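Possible membrane-associated serine protease (Mycobacterium tuberculosis, PDB 3K6Y) probably cleaves proteins as a serine endopeptidase of the bacterial envelope and is thought to protect the bacterium against acid and oxidative stress. Local coordinates at residues 20-25 / 149-154; 95-100 / 107-112; 169-174 / 210-215. All coordinates share one frame; numbering follows the deposited sequence.

Contact 1: 20-25 / 149-154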
loop_
_atom_site.group_PDB
_atom_site.type_symbol
_atom_site.label_atom_id
_atom_site.label_comp_id
_atom_site.label_asym_id
_atom_site.label_seq_id
_atom_site.Cartn_x
_atom_site.Cartn_y
_atom_site.Cartn_z
ATOM N N PRO A 20 -18.750 -27.937 -8.262
ATOM C CA PRO A 20 -19.420 -26.767 -8.777
ATOM C C PRO A 20 -19.976 -25.907 -7.627
ATOM O O PRO A 20 -20.164 -26.394 -6.499
ATOM C CB PRO A 20 -20.565 -27.376 -9.602
ATOM C CG PRO A 20 -20.118 -28.782 -9.905
ATOM C CD PRO A 20 -19.421 -29.180 -8.676
ATOM N N VAL A 21 -20.224 -24.636 -7.910
ATOM C CA VAL A 21 -20.959 -23.814 -6.944
ATOM C C VAL A 21 -22.314 -24.478 -6.733
ATOM O O VAL A 21 -22.866 -25.071 -7.668
ATOM C CB VAL A 21 -21.124 -22.330 -7.392
ATOM C CG1 VAL A 21 -19.751 -21.658 -7.519
ATOM C CG2 VAL A 21 -21.925 -22.208 -8.690
ATOM N N ILE A 22 -22.842 -24.424 -5.512
ATOM C CA ILE A 22 -24.105 -25.111 -5.241
ATOM C C ILE A 22 -25.218 -24.517 -6.108
ATOM O O ILE A 22 -25.458 -23.305 -6.067
ATOM C CB ILE A 22 -24.499 -25.056 -3.752
ATOM C CG1 ILE A 22 -23.520 -25.871 -2.899
ATOM C CG2 ILE A 22 -25.920 -25.581 -3.557
ATOM C CD1 ILE A 22 -23.939 -25.994 -1.445
ATOM N N PRO A 23 -25.902 -25.365 -6.903
ATOM C CA PRO A 23 -27.029 -24.861 -7.663
ATOM C C PRO A 23 -28.176 -24.477 -6.728
ATOM O O PRO A 23 -28.485 -25.208 -5.776
ATOM C CB PRO A 23 -27.453 -26.066 -8.519
ATOM C CG PRO A 23 -26.383 -27.033 -8.419
ATOM C CD PRO A 23 -25.667 -26.800 -7.144
ATOM N N VAL A 24 -28.777 -23.319 -6.987
ATOM C CA VAL A 24 -29.945 -22.874 -6.235
ATOM C C VAL A 24 -30.916 -22.209 -7.187
ATOM O O VAL A 24 -30.544 -21.819 -8.296
ATOM C CB VAL A 24 -29.581 -21.874 -5.090
ATOM C CG1 VAL A 24 -28.660 -22.517 -4.084
ATOM C CG2 VAL A 24 -29.001 -20.543 -5.643
ATOM N N ALA A 25 -32.161 -22.058 -6.741
ATOM C CA ALA A 25 -33.179 -21.415 -7.568
ATOM C C ALA A 25 -32.855 -19.959 -7.909
ATOM O O ALA A 25 -32.115 -19.294 -7.177
ATOM C CB ALA A 25 -34.532 -21.511 -6.893
ATOM N N ILE A 149 -28.522 -17.199 -1.425
ATOM C CA ILE A 149 -27.316 -17.824 -0.897
ATOM C C ILE A 149 -27.094 -19.173 -1.569
ATOM O O ILE A 149 -28.024 -19.994 -1.652
ATOM C CB ILE A 149 -27.392 -18.057 0.635
ATOM C CG1 ILE A 149 -27.535 -16.732 1.404
ATOM C CG2 ILE A 149 -26.189 -18.846 1.146
ATOM C CD1 ILE A 149 -26.275 -15.827 1.366
ATOM N N ARG A 150 -25.865 -19.425 -2.034
ATOM C CA ARG A 150 -25.483 -20.779 -2.458
ATOM C C ARG A 150 -24.843 -21.535 -1.307
ATOM O O ARG A 150 -25.326 -22.599 -0.935
ATOM C CB ARG A 150 -24.534 -20.752 -3.659
ATOM C CG ARG A 150 -25.082 -20.122 -4.909
ATOM C CD ARG A 150 -24.043 -20.256 -6.003
ATOM N NE ARG A 150 -24.389 -19.558 -7.224
ATOM C CZ ARG A 150 -25.191 -20.038 -8.178
ATOM N NH1 ARG A 150 -25.788 -21.214 -8.021
ATOM N NH2 ARG A 150 -25.417 -19.343 -9.275
ATOM N N GLU A 151 -23.753 -21.016 -0.746
ATOM C CA GLU A 151 -22.957 -21.770 0.206
ATOM C C GLU A 151 -21.984 -20.849 0.928
ATOM O O GLU A 151 -21.502 -19.889 0.330
ATOM C CB GLU A 151 -22.160 -22.827 -0.576
ATOM C CG GLU A 151 -21.456 -23.891 0.228
ATOM C CD GLU A 151 -20.663 -24.859 -0.655
ATOM O OE1 GLU A 151 -20.432 -24.562 -1.856
ATOM O OE2 GLU A 151 -20.259 -25.920 -0.138
ATOM N N ALA A 152 -21.689 -21.146 2.190
ATOM C CA ALA A 152 -20.526 -20.561 2.876
ATOM C C ALA A 152 -19.325 -21.462 2.580
ATOM O O ALA A 152 -19.397 -22.674 2.789
ATOM C CB ALA A 152 -20.775 -20.470 4.373
ATOM N N ILE A 153 -18.241 -20.883 2.067
ATOM C CA ILE A 153 -17.034 -21.641 1.689
ATOM C C ILE A 153 -15.784 -20.939 2.217
ATOM O O ILE A 153 -15.834 -19.753 2.524
ATOM C CB ILE A 153 -16.888 -21.805 0.142
ATOM C CG1 ILE A 153 -16.771 -20.451 -0.567
ATOM C CG2 ILE A 153 -18.035 -22.627 -0.437
ATOM C CD1 ILE A 153 -16.177 -20.514 -1.976
ATOM N N ARG A 154 -14.672 -21.662 2.304
ATOM C CA ARG A 154 -13.362 -21.074 2.566
ATOM C C ARG A 154 -12.655 -20.940 1.232
ATOM O O ARG A 154 -12.300 -21.943 0.594
ATOM C CB ARG A 154 -12.531 -21.955 3.509
ATOM C CG ARG A 154 -12.914 -21.864 4.973
ATOM C CD ARG A 154 -11.672 -21.818 5.878
ATOM N NE ARG A 154 -11.037 -20.501 5.834
ATOM C CZ ARG A 154 -11.145 -19.567 6.779
ATOM N NH1 ARG A 154 -11.851 -19.799 7.885
ATOM N NH2 ARG A 154 -10.539 -18.400 6.620
HETATM O O HOH W 1 -19.042 -26.085 -4.056
HETATM O O HOH W 2 -20.616 -22.600 -3.936
HETATM O O HOH W 3 -27.756 -22.257 -10.027
#
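Arg150, on strand 143-157, reaches the extended segment 20-25 through NH1, which donates to Ile22 O at 2.9 Å with an N-H...O angle of 158°. The carbonyl oxygen lies only 7° out of the guanidinium plane, so the arginine uses an in-plane N-H. The chain is extended from CG to NE, and both CG and CD run past the same oxygen, each 3.4 Å from Ile22 O. Val21 comes over one face of the guanidinium, its CG2 3.7 Å above the plane and offset toward the rim, while Pro23 CA sits at the edge. Val24 packs at the root of the arginine: its CG2 meets Arg150 CG at 4.0 Å and its CG1 meets Ile149 O.

Ile22 points toward the strand and crosses the Glu151 side chain at about a right angle. Its CD1 touches CB, CG and CD of Glu151, closest at 3.6 Å to CD. Glu151 CG stands anti to the backbone N (chi1 -169°), and the carboxylate beyond it reaches segment 20-25 through water: OE1 accepts from one water that also donates to Pro20 O, and from a second that accepts from Ile22 N.

A classic beta bulge sets Arg150 and Glu151 opposite the single residue Thr173 of the next strand. The other guanidinium nitrogens have partners outside the two segments, NH2 donating to Glu207 O and NE weakly to Ile174 O. With a water accepting from NH1 at 3.0 Å, the guanidinium is gripped by carbonyls and solvent, an arrangement that fixes its rotation and ties the N-terminal segment to the barrel by a charged donor and water bridges set among aliphatic contacts.

Contact 2: 95-100 / 107-112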
loop_
_atom_site.group_PDB
_atom_site.type_symbol
_atom_site.label_atom_id
_atom_site.label_comp_id
_atom_site.label_asym_id
_atom_site.label_seq_id
_atom_site.Cartn_x
_atom_site.Cartn_y
_atom_site.Cartn_z
ATOM N N THR A 95 -11.787 9.850 5.633
ATOM C CA THR A 95 -10.393 9.484 5.889
ATOM C C THR A 95 -10.328 7.962 5.946
ATOM O O THR A 95 -11.151 7.338 6.610
ATOM C CB THR A 95 -9.912 10.085 7.266
ATOM O OG1 THR A 95 -10.015 11.512 7.181
ATOM C CG2 THR A 95 -8.467 9.724 7.533
ATOM N N VAL A 96 -9.332 7.367 5.297
ATOM C CA VAL A 96 -9.148 5.921 5.388
ATOM C C VAL A 96 -8.364 5.647 6.689
ATOM O O VAL A 96 -7.185 5.987 6.789
ATOM C CB VAL A 96 -8.364 5.379 4.176
ATOM C CG1 VAL A 96 -8.228 3.885 4.291
ATOM C CG2 VAL A 96 -9.059 5.759 2.859
ATOM N N VAL A 97 -9.017 5.050 7.686
ATOM C CA VAL A 97 -8.373 4.823 8.975
ATOM C C VAL A 97 -7.996 3.380 9.227
ATOM O O VAL A 97 -7.227 3.093 10.149
ATOM C CB VAL A 97 -9.214 5.383 10.166
ATOM C CG1 VAL A 97 -9.393 6.880 10.005
ATOM C CG2 VAL A 97 -10.560 4.676 10.299
ATOM N N SER A 98 -8.506 2.469 8.399
ATOM C CA SER A 98 -8.076 1.072 8.427
ATOM C C SER A 98 -8.138 0.578 6.993
ATOM O O SER A 98 -9.062 0.902 6.255
ATOM C CB SER A 98 -8.971 0.241 9.349
ATOM O OG SER A 98 -8.606 -1.119 9.349
ATOM N N TYR A 99 -7.139 -0.200 6.610
ATOM C CA TYR A 99 -6.994 -0.649 5.239
ATOM C C TYR A 99 -6.292 -1.996 5.289
ATOM O O TYR A 99 -5.147 -2.087 5.749
ATOM C CB TYR A 99 -6.203 0.383 4.423
ATOM C CG TYR A 99 -6.005 -0.001 2.974
ATOM C CD1 TYR A 99 -6.938 0.337 1.995
ATOM C CD2 TYR A 99 -4.864 -0.690 2.581
ATOM C CE1 TYR A 99 -6.736 -0.015 0.670
ATOM C CE2 TYR A 99 -4.666 -1.051 1.261
ATOM C CZ TYR A 99 -5.606 -0.718 0.322
ATOM O OH TYR A 99 -5.401 -1.081 -0.981
ATOM N N ASP A 100 -6.960 -3.040 4.803
ATOM C CA ASP A 100 -6.430 -4.402 4.866
ATOM C C ASP A 100 -6.628 -5.049 3.490
ATOM O O ASP A 100 -7.725 -5.452 3.122
ATOM C CB ASP A 100 -7.141 -5.211 5.952
ATOM C CG ASP A 100 -6.554 -6.595 6.136
ATOM O OD1 ASP A 100 -6.046 -7.168 5.149
ATOM O OD2 ASP A 100 -6.640 -7.121 7.273
ATOM N N ILE A 107 -11.971 0.757 6.424
ATOM C CA ILE A 107 -12.921 1.510 7.242
ATOM C C ILE A 107 -12.597 2.979 7.068
ATOM O O ILE A 107 -11.418 3.388 7.134
ATOM C CB ILE A 107 -12.858 1.106 8.742
ATOM C CG1 ILE A 107 -13.266 -0.370 8.891
ATOM C CG2 ILE A 107 -13.774 2.017 9.587
ATOM C CD1 ILE A 107 -13.133 -0.942 10.319
ATOM N N LEU A 108 -13.663 3.744 6.821
ATOM C CA LEU A 108 -13.563 5.179 6.629
ATOM C C LEU A 108 -14.131 5.906 7.814
ATOM O O LEU A 108 -15.217 5.565 8.302
ATOM C CB LEU A 108 -14.368 5.591 5.384
ATOM C CG LEU A 108 -14.076 4.800 4.119
ATOM C CD1 LEU A 108 -14.956 5.288 2.997
ATOM C CD2 LEU A 108 -12.628 4.878 3.680
ATOM N N ALA A 109 -13.405 6.941 8.246
ATOM C CA ALA A 109 -13.937 7.904 9.216
ATOM C C ALA A 109 -14.622 9.020 8.447
ATOM O O ALA A 109 -14.019 9.633 7.550
ATOM C CB ALA A 109 -12.817 8.468 10.095
ATOM N N VAL A 110 -15.887 9.276 8.767
ATOM C CA VAL A 110 -16.719 10.205 7.983
ATOM C C VAL A 110 -17.467 11.103 8.959
ATOM O O VAL A 110 -18.584 10.801 9.383
ATOM C CB VAL A 110 -17.723 9.451 7.093
ATOM C CG1 VAL A 110 -18.381 10.414 6.099
ATOM C CG2 VAL A 110 -17.028 8.294 6.332
ATOM N N PRO A 111 -16.821 12.189 9.387
ATOM C CA PRO A 111 -17.456 13.084 10.358
ATOM C C PRO A 111 -18.809 13.608 9.924
ATOM O O PRO A 111 -18.995 13.979 8.758
ATOM C CB PRO A 111 -16.454 14.247 10.471
ATOM C CG PRO A 111 -15.149 13.641 10.140
ATOM C CD PRO A 111 -15.430 12.579 9.114
ATOM N N HIS A 112 -19.742 13.621 10.882
ATOM C CA HIS A 112 -21.073 14.217 10.710
ATOM C C HIS A 112 -21.912 13.532 9.634
ATOM O O HIS A 112 -22.768 14.151 8.995
ATOM C CB HIS A 112 -20.964 15.729 10.476
ATOM C CG HIS A 112 -20.080 16.420 11.469
ATOM N ND1 HIS A 112 -18.923 17.078 11.110
ATOM C CD2 HIS A 112 -20.148 16.484 12.818
ATOM C CE1 HIS A 112 -18.337 17.555 12.196
ATOM N NE2 HIS A 112 -19.062 17.210 13.246
HETATM O O HOH W 4 -12.260 12.065 8.282
#
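Thr95 and Ala109 pair through both backbone polar groups: Thr95 N donates to Ala109 O at 3.0 Å, and Ala109 N returns a bond to Thr95 O at 2.8 Å. Each acceptor has a further neighbour. Ala109 O also accepts from a water that is hydrogen-bonded to Thr95 OG1, closing a solvent bridge beside the backbone pair, and Thr95 O receives a CA-H...O contact from Leu108 CA at 3.2 Å.

The next acceptor, Ile107 O, is shared. Val97 N donates to it at 3.0 Å, and Ser98 N adds a weak bond at 3.3 Å. Val97 and Ser98 thus lie opposite the single residue Ile107, a classic beta bulge, and the pairing accordingly shifts by one residue between Val96-Leu108 and Ser98-Ile107. Ile107 N completes the set by donating to Ser98 O at 2.9 Å.

Val96 and Leu108 form the non-hydrogen-bonded pair, and their backbone polar groups turn to outside partners: Val96 bonds with Val230, and Leu108 with Val70 on strand 69-72. Between their side chains, Val96 CG2 meets Leu108 CD2 at 3.8 Å, on the face where Val83 touches both. In Val97 a chi1 of -61° puts CG1 anti to the carbonyl carbon and places it 3.8 Å from Ala109 CB.

The strand directions make an angle of 140°, consistent with strong twist and coiling. This is a bulged antiparallel hairpin of strands 90-100 and 105-109 in a six-stranded barrel of the trypsin-like fold; the turn joining them carries Asp104, the predicted aspartate of the catalytic triad.

Contact 3: 169-174 / 210-215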
loop_
_atom_site.group_PDB
_atom_site.type_symbol
_atom_site.label_atom_id
_atom_site.label_comp_id
_atom_site.label_asym_id
_atom_site.label_seq_id
_atom_site.Cartn_x
_atom_site.Cartn_y
_atom_site.Cartn_z
ATOM N N ARG A 169 -10.110 -16.939 3.025
ATOM C CA ARG A 169 -11.169 -16.126 3.639
ATOM C C ARG A 169 -12.483 -16.879 3.632
ATOM O O ARG A 169 -12.760 -17.672 2.719
ATOM C CB ARG A 169 -11.358 -14.853 2.829
ATOM C CG ARG A 169 -10.122 -13.997 2.806
ATOM C CD ARG A 169 -10.295 -12.763 1.972
ATOM N NE ARG A 169 -10.347 -13.068 0.549
ATOM C CZ ARG A 169 -10.545 -12.162 -0.401
ATOM N NH1 ARG A 169 -10.759 -10.893 -0.071
ATOM N NH2 ARG A 169 -10.558 -12.519 -1.678
ATOM N N ASP A 170 -13.305 -16.622 4.640
ATOM C CA ASP A 170 -14.685 -17.123 4.637
ATOM C C ASP A 170 -15.550 -16.219 3.764
ATOM O O ASP A 170 -15.620 -15.005 3.984
ATOM C CB ASP A 170 -15.265 -17.151 6.057
ATOM C CG ASP A 170 -14.600 -18.176 6.958
ATOM O OD1 ASP A 170 -14.126 -19.212 6.464
ATOM O OD2 ASP A 170 -14.578 -17.950 8.181
ATOM N N VAL A 171 -16.218 -16.825 2.793
ATOM C CA VAL A 171 -17.061 -16.137 1.841
ATOM C C VAL A 171 -18.390 -16.839 1.689
ATOM O O VAL A 171 -18.488 -18.046 1.969
ATOM C CB VAL A 171 -16.365 -15.945 0.465
ATOM C CG1 VAL A 171 -15.003 -15.270 0.653
ATOM C CG2 VAL A 171 -16.252 -17.246 -0.285
ATOM N N TYR A 172 -19.402 -16.100 1.253
ATOM C CA TYR A 172 -20.557 -16.729 0.642
ATOM C C TYR A 172 -20.419 -16.660 -0.859
ATOM O O TYR A 172 -20.012 -15.630 -1.419
ATOM C CB TYR A 172 -21.858 -16.013 0.996
ATOM C CG TYR A 172 -22.244 -16.029 2.446
ATOM C CD1 TYR A 172 -22.697 -17.203 3.062
ATOM C CD2 TYR A 172 -22.221 -14.857 3.197
ATOM C CE1 TYR A 172 -23.083 -17.209 4.394
ATOM C CE2 TYR A 172 -22.597 -14.858 4.540
ATOM C CZ TYR A 172 -23.034 -16.031 5.125
ATOM O OH TYR A 172 -23.417 -16.046 6.438
ATOM N N THR A 173 -20.791 -17.755 -1.518
ATOM C CA THR A 173 -21.173 -17.657 -2.913
ATOM C C THR A 173 -22.667 -17.421 -2.986
ATOM O O THR A 173 -23.421 -18.004 -2.199
ATOM C CB THR A 173 -20.793 -18.910 -3.696
ATOM O OG1 THR A 173 -21.334 -20.054 -3.030
ATOM C CG2 THR A 173 -19.276 -19.034 -3.761
ATOM N N ILE A 174 -23.092 -16.564 -3.908
ATOM C CA ILE A 174 -24.498 -16.222 -4.057
ATOM C C ILE A 174 -24.864 -16.378 -5.526
ATOM O O ILE A 174 -23.994 -16.302 -6.413
ATOM C CB ILE A 174 -24.821 -14.786 -3.540
ATOM C CG1 ILE A 174 -24.088 -13.721 -4.367
ATOM C CG2 ILE A 174 -24.525 -14.683 -2.049
ATOM C CD1 ILE A 174 -24.455 -12.305 -3.967
ATOM N N PHE A 210 -19.577 -13.133 -4.996
ATOM C CA PHE A 210 -18.761 -13.485 -3.848
ATOM C C PHE A 210 -18.883 -12.396 -2.802
ATOM O O PHE A 210 -18.831 -11.193 -3.129
ATOM C CB PHE A 210 -17.292 -13.601 -4.233
ATOM C CG PHE A 210 -17.001 -14.757 -5.142
ATOM C CD1 PHE A 210 -16.773 -16.018 -4.612
ATOM C CD2 PHE A 210 -17.013 -14.591 -6.516
ATOM C CE1 PHE A 210 -16.509 -17.109 -5.446
ATOM C CE2 PHE A 210 -16.753 -15.680 -7.369
ATOM C CZ PHE A 210 -16.517 -16.936 -6.823
ATOM N N VAL A 211 -19.064 -12.828 -1.554
ATOM C CA VAL A 211 -19.355 -11.948 -0.424
ATOM C C VAL A 211 -18.483 -12.337 0.760
ATOM O O VAL A 211 -18.485 -13.508 1.167
ATOM C CB VAL A 211 -20.846 -12.080 -0.030
ATOM C CG1 VAL A 211 -21.184 -11.166 1.137
ATOM C CG2 VAL A 211 -21.745 -11.792 -1.224
ATOM N N LEU A 212 -17.728 -11.387 1.330
ATOM C CA LEU A 212 -16.986 -11.697 2.554
ATOM C C LEU A 212 -17.971 -11.869 3.678
ATOM O O LEU A 212 -18.855 -11.033 3.847
ATOM C CB LEU A 212 -16.046 -10.552 2.928
ATOM C CG LEU A 212 -14.990 -10.143 1.911
ATOM C CD1 LEU A 212 -14.319 -8.842 2.317
ATOM C CD2 LEU A 212 -13.954 -11.267 1.735
ATOM N N THR A 213 -17.844 -12.922 4.479
ATOM C CA THR A 213 -18.832 -13.092 5.544
ATOM C C THR A 213 -18.693 -12.032 6.646
ATOM O O THR A 213 -17.627 -11.442 6.835
ATOM C CB THR A 213 -18.787 -14.496 6.192
ATOM O OG1 THR A 213 -17.595 -14.608 6.965
ATOM C CG2 THR A 213 -18.890 -15.619 5.155
ATOM N N ALA A 214 -19.759 -11.862 7.427
ATOM C CA ALA A 214 -19.673 -11.004 8.597
ATOM C C ALA A 214 -18.522 -11.429 9.522
ATOM O O ALA A 214 -17.768 -10.600 10.019
ATOM C CB ALA A 214 -21.010 -10.987 9.358
ATOM N N GLY A 215 -18.392 -12.742 9.737
ATOM C CA GLY A 215 -17.302 -13.275 10.555
ATOM C C GLY A 215 -15.928 -12.946 9.992
ATOM O O GLY A 215 -14.998 -12.656 10.748
HETATM O O HOH W 5 -17.662 -16.730 8.637
#
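Tyr172 and Thr213 meet where neighbouring antiparallel strands, 167-175 and 208-213, run side by side in a six-stranded beta-barrel of the trypsin-like fold. Tyr172 CB lies 4.2 Å from Val211 CB, its partner in a hydrogen-bonded pair. CG sits anti to the carbonyl carbon (chi1 -64°), and the Tyr172 side chain crosses that of Thr213 at about a right angle. Val211 CG1 approaches the ring edge, whereas Thr213 CG2 stands over one face, 4.0 Å from the centroid and 18° off the normal, a CH-pi contact. That methyl is displaced toward CD2 and CE2, with CE2 the nearest ring atom at 3.8 Å. At the tip, OH is hydrogen-bonded to Ala125 N.

The opposite side of the strand pair carries Thr173 and Phe210, side by side, Thr173 CG2 touching Phe210 CE1. Farther along, Arg169 passes Leu212 CD2, gives its NH1 to Val103 O and touches Asp104, the predicted triad aspartate. Thr213 is the N-cap of helix 214-218, its OG1 bonded to Glu216 N. Its own backbone N donates to Asp170 O at 3.1 Å, almost straight, with an N-H...O angle of 176°.

In the fold
Along the chain, contact 2 falls wholly between the two segments of contact 1, and contact 3 follows both. Contact 2 belongs to the first six-stranded barrel; contact 3 lies in the second, and contact 1 lays the N-terminal segment 20-25 against its strand 143-157, neighbour of strand 167-175. The centres of contacts 1 and 3 lie about 11 Å apart, and the two touch: Arg154 NH1 and Asp170 OD1 form a 2.7 Å salt bridge. Contact 2 lies across the chain's centre from contact 1, about 32 Å between centres, and about 22 Å from contact 3. The predicted triad draws His75 and Asp104 from the first half and Ser183 from the second, and Arg169 of contact 3 reaches Asp104 across that divide.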